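Long-range contacts in Non-reducing end alpha-L-arabinofuranosidase BoGH43B (Bacteroides ovatus, PDB 5JOZ), which removes terminal alpha-L-arabinofuranose residues from the side branches of xyloglucan, turning its S units into X units: residues A412-K416 / L460-S464; P221-N225 / D288-Q292; D322-N328 / S357-R363; H43-H49 / L300-W305. Residues are numbered along the deposited sequence.

Interaction 1: residues A412-K416 / L460-S464; sequences AMIRK and LGTAS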
loop_
_atom_site.group_PDB
_atom_site.type_symbol
_atom_site.label_atom_id
_atom_site.label_comp_id
_atom_site.label_asym_id
_atom_site.label_seq_id
_atom_site.Cartn_x
_atom_site.Cartn_y
_atom_site.Cartn_z
ATOM N N ALA A 412 14.098 -5.646 28.050
ATOM C CA ALA A 412 13.795 -5.065 26.752
ATOM C C ALA A 412 14.825 -5.606 25.773
ATOM O O ALA A 412 16.010 -5.652 26.090
ATOM C CB ALA A 412 13.860 -3.556 26.816
ATOM N N MET A 413 14.365 -6.021 24.596
ATOM C CA MET A 413 15.189 -6.706 23.614
ATOM C C MET A 413 15.000 -6.065 22.236
ATOM O O MET A 413 13.873 -5.902 21.791
ATOM C CB MET A 413 14.802 -8.194 23.563
ATOM C CG MET A 413 15.497 -9.015 22.479
ATOM S SD MET A 413 15.184 -10.796 22.539
ATOM C CE MET A 413 13.417 -10.854 22.241
ATOM N N ILE A 414 16.110 -5.704 21.585
ATOM C CA ILE A 414 16.132 -5.448 20.134
ATOM C C ILE A 414 16.684 -6.711 19.496
ATOM O O ILE A 414 17.751 -7.170 19.866
ATOM C CB ILE A 414 16.937 -4.174 19.704
ATOM C CG1 ILE A 414 16.918 -3.996 18.177
ATOM C CG2 ILE A 414 18.392 -4.194 20.164
ATOM C CD1 ILE A 414 15.533 -3.932 17.569
ATOM N N ARG A 415 15.930 -7.294 18.569
ATOM C CA ARG A 415 16.322 -8.536 17.929
ATOM C C ARG A 415 16.148 -8.402 16.425
ATOM O O ARG A 415 15.042 -8.173 15.936
ATOM C CB ARG A 415 15.488 -9.695 18.467
ATOM C CG ARG A 415 15.965 -11.076 18.024
ATOM C CD ARG A 415 15.019 -12.147 18.543
ATOM N NE ARG A 415 13.671 -11.962 18.004
ATOM C CZ ARG A 415 12.559 -12.535 18.472
ATOM N NH1 ARG A 415 12.581 -13.357 19.524
ATOM N NH2 ARG A 415 11.403 -12.264 17.883
ATOM N N LYS A 416 17.249 -8.580 15.703
ATOM C CA LYS A 416 17.303 -8.337 14.274
ATOM C C LYS A 416 17.240 -9.665 13.526
ATOM O O LYS A 416 18.124 -10.491 13.670
ATOM C CB LYS A 416 18.586 -7.573 13.932
ATOM C CG LYS A 416 18.834 -6.345 14.803
ATOM C CD LYS A 416 20.140 -5.657 14.457
ATOM C CE LYS A 416 20.589 -4.731 15.579
ATOM N NZ LYS A 416 21.942 -4.152 15.331
ATOM N N LEU A 460 19.002 1.327 23.011
ATOM C CA LEU A 460 19.267 -0.107 23.097
ATOM C C LEU A 460 20.065 -0.656 21.901
ATOM O O LEU A 460 20.744 -1.679 22.019
ATOM C CB LEU A 460 17.926 -0.831 23.244
ATOM C CG LEU A 460 17.909 -2.291 23.673
ATOM C CD1 LEU A 460 18.696 -2.517 24.961
ATOM C CD2 LEU A 460 16.469 -2.740 23.838
ATOM N N GLY A 461 19.989 0.026 20.758
ATOM C CA GLY A 461 20.626 -0.436 19.520
ATOM C C GLY A 461 20.121 0.289 18.279
ATOM O O GLY A 461 19.165 1.065 18.342
ATOM N N THR A 462 20.791 0.031 17.159
ATOM C CA THR A 462 20.463 0.622 15.859
ATOM C C THR A 462 20.401 -0.458 14.801
ATOM O O THR A 462 20.928 -1.560 14.998
ATOM C CB THR A 462 21.538 1.623 15.379
ATOM O OG1 THR A 462 22.819 0.981 15.393
ATOM C CG2 THR A 462 21.566 2.853 16.254
ATOM N N ALA A 463 19.771 -0.128 13.674
ATOM C CA ALA A 463 19.749 -1.014 12.510
ATOM C C ALA A 463 19.609 -0.202 11.220
ATOM O O ALA A 463 19.123 0.931 11.243
ATOM C CB ALA A 463 18.619 -2.026 12.637
ATOM N N SER A 464 20.050 -0.783 10.109
ATOM C CA SER A 464 20.007 -0.101 8.811
ATOM C C SER A 464 18.631 -0.209 8.143
ATOM O O SER A 464 17.983 -1.260 8.174
ATOM C CB SER A 464 21.074 -0.674 7.865
ATOM O OG SER A 464 20.759 -2.000 7.478
HETATM O O HOH W 1 22.313 -2.717 17.983
#
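Leu460 opens this contact between two strands that belong to different sheets of the C-terminal concanavalin A-like beta-sandwich. The segments run nearly parallel, 20° apart with axes 7.2 Å from each other, but they meet through side chains and not through a backbone ladder. Leu460 reaches across toward the other strand: its CD2 lies 4.0 Å from Ala412 CB, and its CG is 4.0 Å from Ile414 CG2, so a branched leucine fills the space left by the small alanine. Leu460 and Gly461 form a classic beta bulge opposite Phe449. Glycine fits at 461 because a CB would crowd Ile414 CG2; Gly461 CA itself lies 4.4 Å from Ile414 CG2. Thr462 turns its side chain away and contributes backbone: its O accepts a 2.8 Å hydrogen bond from Lys416 NZ, and a water accepts from both Lys416 NZ (3.0 Å) and Thr462 N (3.2 Å). Ala463 points back inward, its CB 4.3 Å from Lys416 CD and small enough to leave room for the lysine chain. Aliphatic packing thus holds the Leu460 end, while at the Lys416 end a long methylene chain delivers its charge to a backbone carbonyl, with Asp424 a distant, weak ion-pair partner.

Interaction 2: residues P221-N225 / D288-Q292; sequences PVLSN and DGVVQ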
loop_
_atom_site.group_PDB
_atom_site.type_symbol
_atom_site.label_atom_id
_atom_site.label_comp_id
_atom_site.label_asym_id
_atom_site.label_seq_id
_atom_site.Cartn_x
_atom_site.Cartn_y
_atom_site.Cartn_z
ATOM N N PRO A 221 7.828 7.813 -24.177
ATOM C CA PRO A 221 6.829 7.439 -23.188
ATOM C C PRO A 221 5.995 8.613 -22.666
ATOM O O PRO A 221 6.372 9.784 -22.817
ATOM C CB PRO A 221 7.690 6.886 -22.055
ATOM C CG PRO A 221 8.927 7.703 -22.112
ATOM C CD PRO A 221 9.116 8.139 -23.538
ATOM N N VAL A 222 4.883 8.279 -22.017
ATOM C CA VAL A 222 3.986 9.269 -21.437
ATOM C C VAL A 222 4.620 9.873 -20.178
ATOM O O VAL A 222 4.621 11.096 -19.983
ATOM C CB VAL A 222 2.611 8.644 -21.125
ATOM C CG1 VAL A 222 1.737 9.606 -20.329
ATOM C CG2 VAL A 222 1.927 8.225 -22.431
ATOM N N LEU A 223 5.134 9.006 -19.319
ATOM C CA LEU A 223 5.884 9.448 -18.145
ATOM C C LEU A 223 6.936 8.407 -17.788
ATOM O O LEU A 223 6.691 7.211 -17.908
ATOM C CB LEU A 223 4.969 9.787 -16.953
ATOM C CG LEU A 223 3.892 8.771 -16.583
ATOM C CD1 LEU A 223 4.374 7.724 -15.592
ATOM C CD2 LEU A 223 2.703 9.501 -15.987
ATOM N N SER A 224 8.123 8.901 -17.439
ATOM C CA SER A 224 9.237 8.085 -16.970
ATOM C C SER A 224 10.368 8.964 -16.459
ATOM O O SER A 224 10.601 10.034 -17.007
ATOM C CB SER A 224 9.808 7.220 -18.086
ATOM O OG SER A 224 10.863 6.424 -17.568
ATOM N N ASN A 225 11.059 8.492 -15.416
ATOM C CA ASN A 225 12.314 9.099 -14.918
ATOM C C ASN A 225 13.570 8.281 -15.292
ATOM O O ASN A 225 14.659 8.518 -14.770
ATOM C CB ASN A 225 12.217 9.329 -13.402
ATOM C CG ASN A 225 11.250 10.430 -13.060
ATOM O OD1 ASN A 225 10.336 10.708 -13.830
ATOM N ND2 ASN A 225 11.442 11.073 -11.910
ATOM N N ASP A 288 9.602 16.065 -21.451
ATOM C CA ASP A 288 10.477 14.878 -21.412
ATOM C C ASP A 288 9.879 13.656 -20.687
ATOM O O ASP A 288 10.524 12.603 -20.609
ATOM C CB ASP A 288 11.845 15.266 -20.805
ATOM C CG ASP A 288 11.725 16.074 -19.492
ATOM O OD1 ASP A 288 10.620 16.131 -18.886
ATOM O OD2 ASP A 288 12.747 16.661 -19.062
ATOM N N GLY A 289 8.658 13.788 -20.168
ATOM C CA GLY A 289 7.999 12.700 -19.448
ATOM C C GLY A 289 8.412 12.537 -17.997
ATOM O O GLY A 289 7.982 11.580 -17.362
ATOM N N VAL A 290 9.211 13.462 -17.459
ATOM C CA VAL A 290 9.799 13.310 -16.126
ATOM C C VAL A 290 8.864 13.857 -15.060
ATOM O O VAL A 290 8.456 15.022 -15.113
ATOM C CB VAL A 290 11.179 14.014 -16.019
ATOM C CG1 VAL A 290 11.742 13.925 -14.594
ATOM C CG2 VAL A 290 12.157 13.397 -17.014
ATOM N N VAL A 291 8.531 13.004 -14.094
ATOM C CA VAL A 291 7.673 13.391 -12.959
ATOM C C VAL A 291 8.554 14.169 -11.970
ATOM O O VAL A 291 9.553 13.639 -11.479
ATOM C CB VAL A 291 6.991 12.152 -12.317
ATOM C CG1 VAL A 291 6.298 12.499 -11.001
ATOM C CG2 VAL A 291 5.984 11.563 -13.299
ATOM N N GLN A 292 8.173 15.422 -11.720
ATOM C CA GLN A 292 9.003 16.406 -10.999
ATOM C C GLN A 292 8.623 16.482 -9.521
ATOM O O GLN A 292 7.554 16.012 -9.122
ATOM C CB GLN A 292 8.848 17.818 -11.622
ATOM C CG GLN A 292 9.203 17.954 -13.108
ATOM C CD GLN A 292 10.677 17.700 -13.449
ATOM O OE1 GLN A 292 10.995 17.240 -14.546
ATOM N NE2 GLN A 292 11.578 18.000 -12.518
#
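Two loops of the five-bladed beta-propeller, the fold of family 43 glycosidases, meet here: 221-225 links the fourth blade to the innermost strand of the fifth, and 288-292 follows that blade's last strand. Pro221, preceded by a cis peptide bond, begins the segment, and its O accepts a hydrogen bond from Lys284 NZ. Val222 turns its side chain away to pack on Ile204, while its O lies 3.8 Å from Gly289 CA. The phi of 81° by itself favours glycine at 289; a CB there would point toward the 221-225 backbone and lie close to it. Leu223 brings its CA to 3.1 Å from Gly289 O in a CA-H...O contact, and its CB lies 4.2 Å from Val291 CG2, extending an apolar cluster with Ile236. Its side chain is about 12 Å from that of Asp16, the inferred catalytic base. Ser224 N donates to Gly289 O at 2.7 Å, and Ser224, whose CA-CB bond points away, hydrogen-bonds through OG with His200 O and Met226 N. Asn225 closes the contact with a side-chain amide that imitates a strand neighbour. It can both accept and donate, so it satisfies both backbone groups of one residue: Val291 N gives a hydrogen bond to Asn225 OD1 at 2.9 Å, and Asn225 ND2 gives one to Val291 O at 3.2 Å.

Interaction 3: residues D322-N328 / S357-R363; sequences DWTFIRN and SPSFIGR
A single antiparallel bridge joins these segments where the C-terminal concanavalin A-like beta-sandwich borders the propeller; strand 325-326 also pairs with strand 35-36 of the catalytic domain. Both backbones are largely extended, with Thr324 and Gly362 as the hydrogen-bonded pair (CA-CA 5.1 Å). Gly362 N donates to Thr324 O at 2.8 Å, and Thr324 N returns a weak bond to Gly362 O, also 2.8 Å. Register continues with Phe325 beside Ile361 and Trp323 beside Arg363; at Gly362 a CB would clash with Phe360. Trp323 (chi1 m, chi2 114°) presents a ring face to Arg363 (chi1 p, chi2 t, chi3 p), whose CZ stands 4.8 Å from the six-membered ring centroid, a cation-pi contact. Apolar groups fill the rest: Phe325 CE2 is 3.5 Å from Ile361 CD1, and Ile326 (chi1 m, chi2 t) sets CD1 4.2 Å from the centroid of the Phe360 ring (chi1 t), over its face. Beyond Ile326, Arg327 takes phi 57° and psi -152°, turning the chain out of the strand. There a water accepts from Ile326 N at 2.8 Å, and Ser357 OG donates to Ile326 O at 2.6 Å.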
loop_
_atom_site.group_PDB
_atom_site.type_symbol
_atom_site.label_atom_id
_atom_site.label_comp_id
_atom_site.label_asym_id
_atom_site.label_seq_id
_atom_site.Cartn_x
_atom_site.Cartn_y
_atom_site.Cartn_z
ATOM N N ASP A 322 -5.953 3.668 9.640
ATOM C CA ASP A 322 -4.540 3.453 9.294
ATOM C C ASP A 322 -4.004 2.118 9.848
ATOM O O ASP A 322 -3.034 1.566 9.301
ATOM C CB ASP A 322 -3.638 4.601 9.825
ATOM C CG ASP A 322 -3.922 5.966 9.168
ATOM O OD1 ASP A 322 -3.698 6.130 7.955
ATOM O OD2 ASP A 322 -4.340 6.900 9.882
ATOM N N TRP A 323 -4.605 1.610 10.932
ATOM C CA TRP A 323 -4.147 0.349 11.550
ATOM C C TRP A 323 -4.401 -0.835 10.636
ATOM O O TRP A 323 -5.445 -0.928 9.983
ATOM C CB TRP A 323 -4.754 0.138 12.939
ATOM C CG TRP A 323 -4.218 1.144 13.915
ATOM C CD1 TRP A 323 -4.905 2.137 14.543
ATOM C CD2 TRP A 323 -2.857 1.278 14.320
ATOM N NE1 TRP A 323 -4.057 2.872 15.336
ATOM C CE2 TRP A 323 -2.790 2.365 15.213
ATOM C CE3 TRP A 323 -1.682 0.575 14.018
ATOM C CZ2 TRP A 323 -1.594 2.771 15.806
ATOM C CZ3 TRP A 323 -0.498 0.974 14.605
ATOM C CH2 TRP A 323 -0.458 2.061 15.491
ATOM N N THR A 324 -3.417 -1.729 10.597
ATOM C CA THR A 324 -3.327 -2.752 9.567
ATOM C C THR A 324 -2.844 -4.090 10.143
ATOM O O THR A 324 -1.937 -4.128 10.978
ATOM C CB THR A 324 -2.347 -2.289 8.460
ATOM O OG1 THR A 324 -2.628 -0.928 8.109
ATOM C CG2 THR A 324 -2.499 -3.133 7.231
ATOM N N PHE A 325 -3.438 -5.174 9.642
ATOM C CA PHE A 325 -3.161 -6.548 10.075
ATOM C C PHE A 325 -2.464 -7.341 8.977
ATOM O O PHE A 325 -2.502 -6.953 7.810
ATOM C CB PHE A 325 -4.477 -7.248 10.417
ATOM C CG PHE A 325 -5.270 -6.544 11.455
ATOM C CD1 PHE A 325 -6.117 -5.484 11.105
ATOM C CD2 PHE A 325 -5.175 -6.914 12.786
ATOM C CE1 PHE A 325 -6.850 -4.798 12.070
ATOM C CE2 PHE A 325 -5.912 -6.240 13.757
ATOM C CZ PHE A 325 -6.742 -5.181 13.398
ATOM N N ILE A 326 -1.845 -8.453 9.363
ATOM C CA ILE A 326 -1.259 -9.416 8.425
ATOM C C ILE A 326 -2.262 -10.558 8.147
ATOM O O ILE A 326 -2.644 -11.289 9.067
ATOM C CB ILE A 326 0.051 -9.995 8.974
ATOM C CG1 ILE A 326 1.071 -8.862 9.231
ATOM C CG2 ILE A 326 0.603 -11.017 7.990
ATOM C CD1 ILE A 326 2.363 -9.285 9.907
ATOM N N ARG A 327 -2.684 -10.696 6.886
ATOM C CA ARG A 327 -3.700 -11.691 6.458
ATOM C C ARG A 327 -5.006 -11.512 7.234
ATOM O O ARG A 327 -5.287 -10.392 7.643
ATOM C CB ARG A 327 -3.129 -13.102 6.528
ATOM C CG ARG A 327 -1.805 -13.203 5.785
ATOM C CD ARG A 327 -1.350 -14.638 5.573
ATOM N NE ARG A 327 -0.005 -14.659 5.003
ATOM C CZ ARG A 327 1.113 -14.393 5.683
ATOM N NH1 ARG A 327 1.079 -14.143 6.993
ATOM N NH2 ARG A 327 2.289 -14.405 5.056
ATOM N N ASN A 328 -5.803 -12.566 7.438
ATOM C CA ASN A 328 -7.121 -12.436 8.078
ATOM C C ASN A 328 -7.069 -12.534 9.623
ATOM O O ASN A 328 -6.894 -13.624 10.169
ATOM C CB ASN A 328 -8.067 -13.487 7.515
ATOM C CG ASN A 328 -8.263 -13.331 6.015
ATOM O OD1 ASN A 328 -7.787 -14.146 5.216
ATOM N ND2 ASN A 328 -8.935 -12.260 5.625
ATOM N N SER A 357 -2.246 -15.305 10.482
ATOM C CA SER A 357 -2.318 -13.957 11.042
ATOM C C SER A 357 -1.764 -13.882 12.466
ATOM O O SER A 357 -2.478 -14.203 13.430
ATOM C CB SER A 357 -3.755 -13.454 10.999
ATOM O OG SER A 357 -3.816 -12.075 11.303
ATOM N N PRO A 358 -0.495 -13.431 12.609
ATOM C CA PRO A 358 0.049 -13.170 13.935
ATOM C C PRO A 358 -0.594 -11.945 14.588
ATOM O O PRO A 358 -1.127 -11.086 13.891
ATOM C CB PRO A 358 1.534 -12.918 13.667
ATOM C CG PRO A 358 1.625 -12.504 12.250
ATOM C CD PRO A 358 0.412 -12.983 11.534
ATOM N N SER A 359 -0.547 -11.874 15.915
ATOM C CA SER A 359 -1.067 -10.722 16.650
ATOM C C SER A 359 -0.176 -9.469 16.419
ATOM O O SER A 359 0.659 -9.089 17.248
ATOM C CB SER A 359 -1.208 -11.058 18.139
ATOM O OG SER A 359 -1.901 -12.290 18.319
ATOM N N PHE A 360 -0.378 -8.858 15.262
ATOM C CA PHE A 360 0.385 -7.709 14.800
ATOM C C PHE A 360 -0.623 -6.682 14.320
ATOM O O PHE A 360 -1.580 -7.035 13.630
ATOM C CB PHE A 360 1.311 -8.116 13.643
ATOM C CG PHE A 360 1.989 -6.953 12.954
ATOM C CD1 PHE A 360 1.347 -6.251 11.931
ATOM C CD2 PHE A 360 3.276 -6.581 13.305
ATOM C CE1 PHE A 360 1.968 -5.199 11.297
ATOM C CE2 PHE A 360 3.908 -5.526 12.675
ATOM C CZ PHE A 360 3.252 -4.833 11.671
ATOM N N ILE A 361 -0.416 -5.429 14.708
ATOM C CA ILE A 361 -1.226 -4.307 14.240
ATOM C C ILE A 361 -0.266 -3.156 13.970
ATOM O O ILE A 361 0.413 -2.661 14.881
ATOM C CB ILE A 361 -2.303 -3.885 15.263
ATOM C CG1 ILE A 361 -3.146 -5.113 15.674
ATOM C CG2 ILE A 361 -3.199 -2.779 14.685
ATOM C CD1 ILE A 361 -4.368 -4.828 16.530
ATOM N N GLY A 362 -0.194 -2.739 12.715
ATOM C CA GLY A 362 0.795 -1.748 12.327
ATOM C C GLY A 362 0.316 -0.756 11.306
ATOM O O GLY A 362 -0.831 -0.797 10.855
ATOM N N ARG A 363 1.222 0.144 10.947
ATOM C CA ARG A 363 0.936 1.109 9.925
ATOM C C ARG A 363 2.149 1.405 9.075
ATOM O O ARG A 363 3.292 1.249 9.515
ATOM C CB ARG A 363 0.348 2.372 10.544
ATOM C CG ARG A 363 1.331 3.294 11.233
ATOM C CD ARG A 363 0.734 4.680 11.370
ATOM N NE ARG A 363 -0.073 4.820 12.568
ATOM C CZ ARG A 363 -0.741 5.918 12.895
ATOM N NH1 ARG A 363 -0.725 6.989 12.109
ATOM N NH2 ARG A 363 -1.439 5.940 14.019
HETATM O O HOH W 2 -2.156 -9.580 11.962
#

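Interaction 4: residues H43-H49 / L300-W305; sequences HSKDLVH and LPSHVW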
loop_
_atom_site.group_PDB
_atom_site.type_symbol
_atom_site.label_atom_id
_atom_site.label_comp_id
_atom_site.label_asym_id
_atom_site.label_seq_id
_atom_site.Cartn_x
_atom_site.Cartn_y
_atom_site.Cartn_z
ATOM N N HIS A 43 -9.759 9.878 -0.268
ATOM C CA HIS A 43 -10.684 10.881 -0.780
ATOM C C HIS A 43 -9.961 12.226 -0.865
ATOM O O HIS A 43 -9.225 12.577 0.041
ATOM C CB HIS A 43 -11.890 10.964 0.152
ATOM C CG HIS A 43 -12.889 12.019 -0.211
ATOM N ND1 HIS A 43 -13.684 12.636 0.730
ATOM C CD2 HIS A 43 -13.236 12.556 -1.404
ATOM C CE1 HIS A 43 -14.465 13.517 0.137
ATOM N NE2 HIS A 43 -14.217 13.485 -1.159
ATOM N N SER A 44 -10.148 12.952 -1.969
ATOM C CA SER A 44 -9.639 14.324 -2.106
ATOM C C SER A 44 -10.639 15.218 -2.849
ATOM O O SER A 44 -11.509 14.720 -3.563
ATOM C CB SER A 44 -8.288 14.307 -2.832
ATOM O OG SER A 44 -7.682 15.594 -2.915
ATOM N N LYS A 45 -10.517 16.530 -2.644
ATOM C CA LYS A 45 -11.181 17.556 -3.468
ATOM C C LYS A 45 -10.224 18.394 -4.338
ATOM O O LYS A 45 -10.683 19.174 -5.177
ATOM C CB LYS A 45 -12.022 18.483 -2.577
ATOM C CG LYS A 45 -13.070 17.714 -1.783
ATOM C CD LYS A 45 -14.140 18.596 -1.168
ATOM C CE LYS A 45 -15.370 17.774 -0.792
ATOM N NZ LYS A 45 -16.307 17.621 -1.934
ATOM N N ASP A 46 -8.915 18.220 -4.168
ATOM C CA ASP A 46 -7.917 18.998 -4.923
ATOM C C ASP A 46 -6.787 18.173 -5.569
ATOM O O ASP A 46 -5.814 18.755 -6.062
ATOM C CB ASP A 46 -7.334 20.101 -4.023
ATOM C CG ASP A 46 -6.652 19.559 -2.747
ATOM O OD1 ASP A 46 -6.261 18.372 -2.677
ATOM O OD2 ASP A 46 -6.502 20.352 -1.795
ATOM N N LEU A 47 -6.925 16.841 -5.576
ATOM C CA LEU A 47 -5.883 15.870 -6.033
ATOM C C LEU A 47 -4.593 15.806 -5.210
ATOM O O LEU A 47 -3.761 14.927 -5.454
ATOM C CB LEU A 47 -5.519 16.048 -7.515
ATOM C CG LEU A 47 -6.572 15.733 -8.569
ATOM C CD1 LEU A 47 -5.990 16.024 -9.936
ATOM C CD2 LEU A 47 -7.020 14.287 -8.500
ATOM N N VAL A 48 -4.444 16.698 -4.228
ATOM C CA VAL A 48 -3.192 16.886 -3.512
ATOM C C VAL A 48 -3.296 16.400 -2.070
ATOM O O VAL A 48 -2.418 15.682 -1.601
ATOM C CB VAL A 48 -2.758 18.366 -3.558
ATOM C CG1 VAL A 48 -1.577 18.635 -2.625
ATOM C CG2 VAL A 48 -2.391 18.747 -4.988
ATOM N N HIS A 49 -4.351 16.815 -1.374
ATOM C CA HIS A 49 -4.570 16.458 0.012
ATOM C C HIS A 49 -5.566 15.301 0.094
ATOM O O HIS A 49 -6.719 15.409 -0.328
ATOM C CB HIS A 49 -5.063 17.675 0.774
ATOM C CG HIS A 49 -4.087 18.811 0.764
ATOM N ND1 HIS A 49 -4.245 19.924 -0.034
ATOM C CD2 HIS A 49 -2.924 18.991 1.434
ATOM C CE1 HIS A 49 -3.226 20.745 0.153
ATOM N NE2 HIS A 49 -2.409 20.200 1.038
ATOM N N LEU A 300 -8.253 23.605 -9.118
ATOM C CA LEU A 300 -9.240 23.119 -8.166
ATOM C C LEU A 300 -9.015 23.920 -6.892
ATOM O O LEU A 300 -7.867 24.295 -6.610
ATOM C CB LEU A 300 -9.011 21.634 -7.846
ATOM C CG LEU A 300 -9.236 20.585 -8.933
ATOM C CD1 LEU A 300 -8.624 19.247 -8.538
ATOM C CD2 LEU A 300 -10.722 20.433 -9.223
ATOM N N PRO A 301 -10.082 24.175 -6.107
ATOM C CA PRO A 301 -9.828 24.863 -4.839
ATOM C C PRO A 301 -9.100 23.968 -3.819
ATOM O O PRO A 301 -9.461 22.810 -3.622
ATOM C CB PRO A 301 -11.228 25.267 -4.345
ATOM C CG PRO A 301 -12.167 24.991 -5.479
ATOM C CD PRO A 301 -11.523 23.942 -6.331
ATOM N N SER A 302 -8.062 24.524 -3.205
ATOM C CA SER A 302 -7.322 23.860 -2.151
ATOM C C SER A 302 -8.278 23.448 -1.025
ATOM O O SER A 302 -9.132 24.239 -0.624
ATOM C CB SER A 302 -6.233 24.802 -1.623
ATOM O OG SER A 302 -5.512 24.218 -0.564
ATOM N N HIS A 303 -8.136 22.210 -0.546
ATOM C CA HIS A 303 -8.977 21.668 0.523
ATOM C C HIS A 303 -8.130 20.751 1.427
ATOM O O HIS A 303 -8.054 19.533 1.229
ATOM C CB HIS A 303 -10.187 20.937 -0.081
ATOM C CG HIS A 303 -11.257 20.624 0.916
ATOM N ND1 HIS A 303 -11.184 19.554 1.782
ATOM C CD2 HIS A 303 -12.419 21.258 1.200
ATOM C CE1 HIS A 303 -12.258 19.540 2.552
ATOM N NE2 HIS A 303 -13.020 20.566 2.223
ATOM N N VAL A 304 -7.452 21.362 2.397
ATOM C CA VAL A 304 -6.619 20.625 3.356
ATOM C C VAL A 304 -7.529 19.936 4.377
ATOM O O VAL A 304 -8.493 20.539 4.842
ATOM C CB VAL A 304 -5.569 21.543 4.055
ATOM C CG1 VAL A 304 -6.221 22.526 5.032
ATOM C CG2 VAL A 304 -4.516 20.714 4.787
ATOM N N TRP A 305 -7.233 18.674 4.701
ATOM C CA TRP A 305 -8.004 17.919 5.711
ATOM C C TRP A 305 -7.480 18.184 7.136
ATOM O O TRP A 305 -6.317 18.574 7.326
ATOM C CB TRP A 305 -7.978 16.417 5.410
ATOM C CG TRP A 305 -8.594 16.059 4.097
ATOM C CD1 TRP A 305 -7.941 15.657 2.969
ATOM C CD2 TRP A 305 -9.991 16.087 3.765
ATOM N NE1 TRP A 305 -8.842 15.429 1.955
ATOM C CE2 TRP A 305 -10.106 15.688 2.413
ATOM C CE3 TRP A 305 -11.157 16.419 4.478
ATOM C CZ2 TRP A 305 -11.341 15.598 1.760
ATOM C CZ3 TRP A 305 -12.397 16.324 3.827
ATOM C CH2 TRP A 305 -12.474 15.925 2.480
HETATM O O HOH W 3 -8.567 17.767 -0.852
#
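Both carboxylate oxygens of Asp46 accept two hydrogen bonds each. Asp46 OD1 accepts from Val48 N (2.9 Å) and His49 N (2.8 Å), making an Asx turn and Asx motif; Asp46 OD2 accepts from His49 ND1 (2.9 Å) and, across the contact, from His303 N (2.8 Å). Ser44 begins an ST turn, and its hydroxyl works both ways: Ser44 OG accepts from Asp46 N at 3.2 Å and donates to His49 O at 2.8 Å. This compact turn joins strands 40-44 and 51-55 of the first propeller blade, and the chain leaving the propeller for the C-terminal beta-sandwich lies across it. Here Trp305 NE1 gives a weak bond to His49 O at 3.1 Å. A water accepts a hydrogen bond from Lys45 N (2.9 Å) and donates to His49 O (3.0 Å) and His303 O (2.8 Å). Lys45 NZ forms a salt bridge and His43 NE2 a hydrogen bond with Asp25; Lys45 CD makes a CH-pi contact, 4.0 Å from the His303 ring centroid and over its face. Leu300 adds the apolar end, its CD1 4.1 Å from Leu47 CG.

Overall arrangement
From the N terminus, the first propeller blade supplies 43-49, and the chain traverses the other four blades before 300-305 returns to it, so interaction 4 closes a loop of 250 residues. Interaction 2 is nested within that loop, tying the connection into the fifth blade to the chain that leaves it; the two come no nearer than about 11 Å. Interactions 3 and 1 then follow in series, both within the beta-sandwich domain. Interaction 3 closes a short loop near the boundary with the propeller, about 11 Å from interaction 4 at nearest atoms. Strand 359-364 shares a sheet with strand 409-418, which interaction 1 joins to the opposing sheet. No two of these contacts cross.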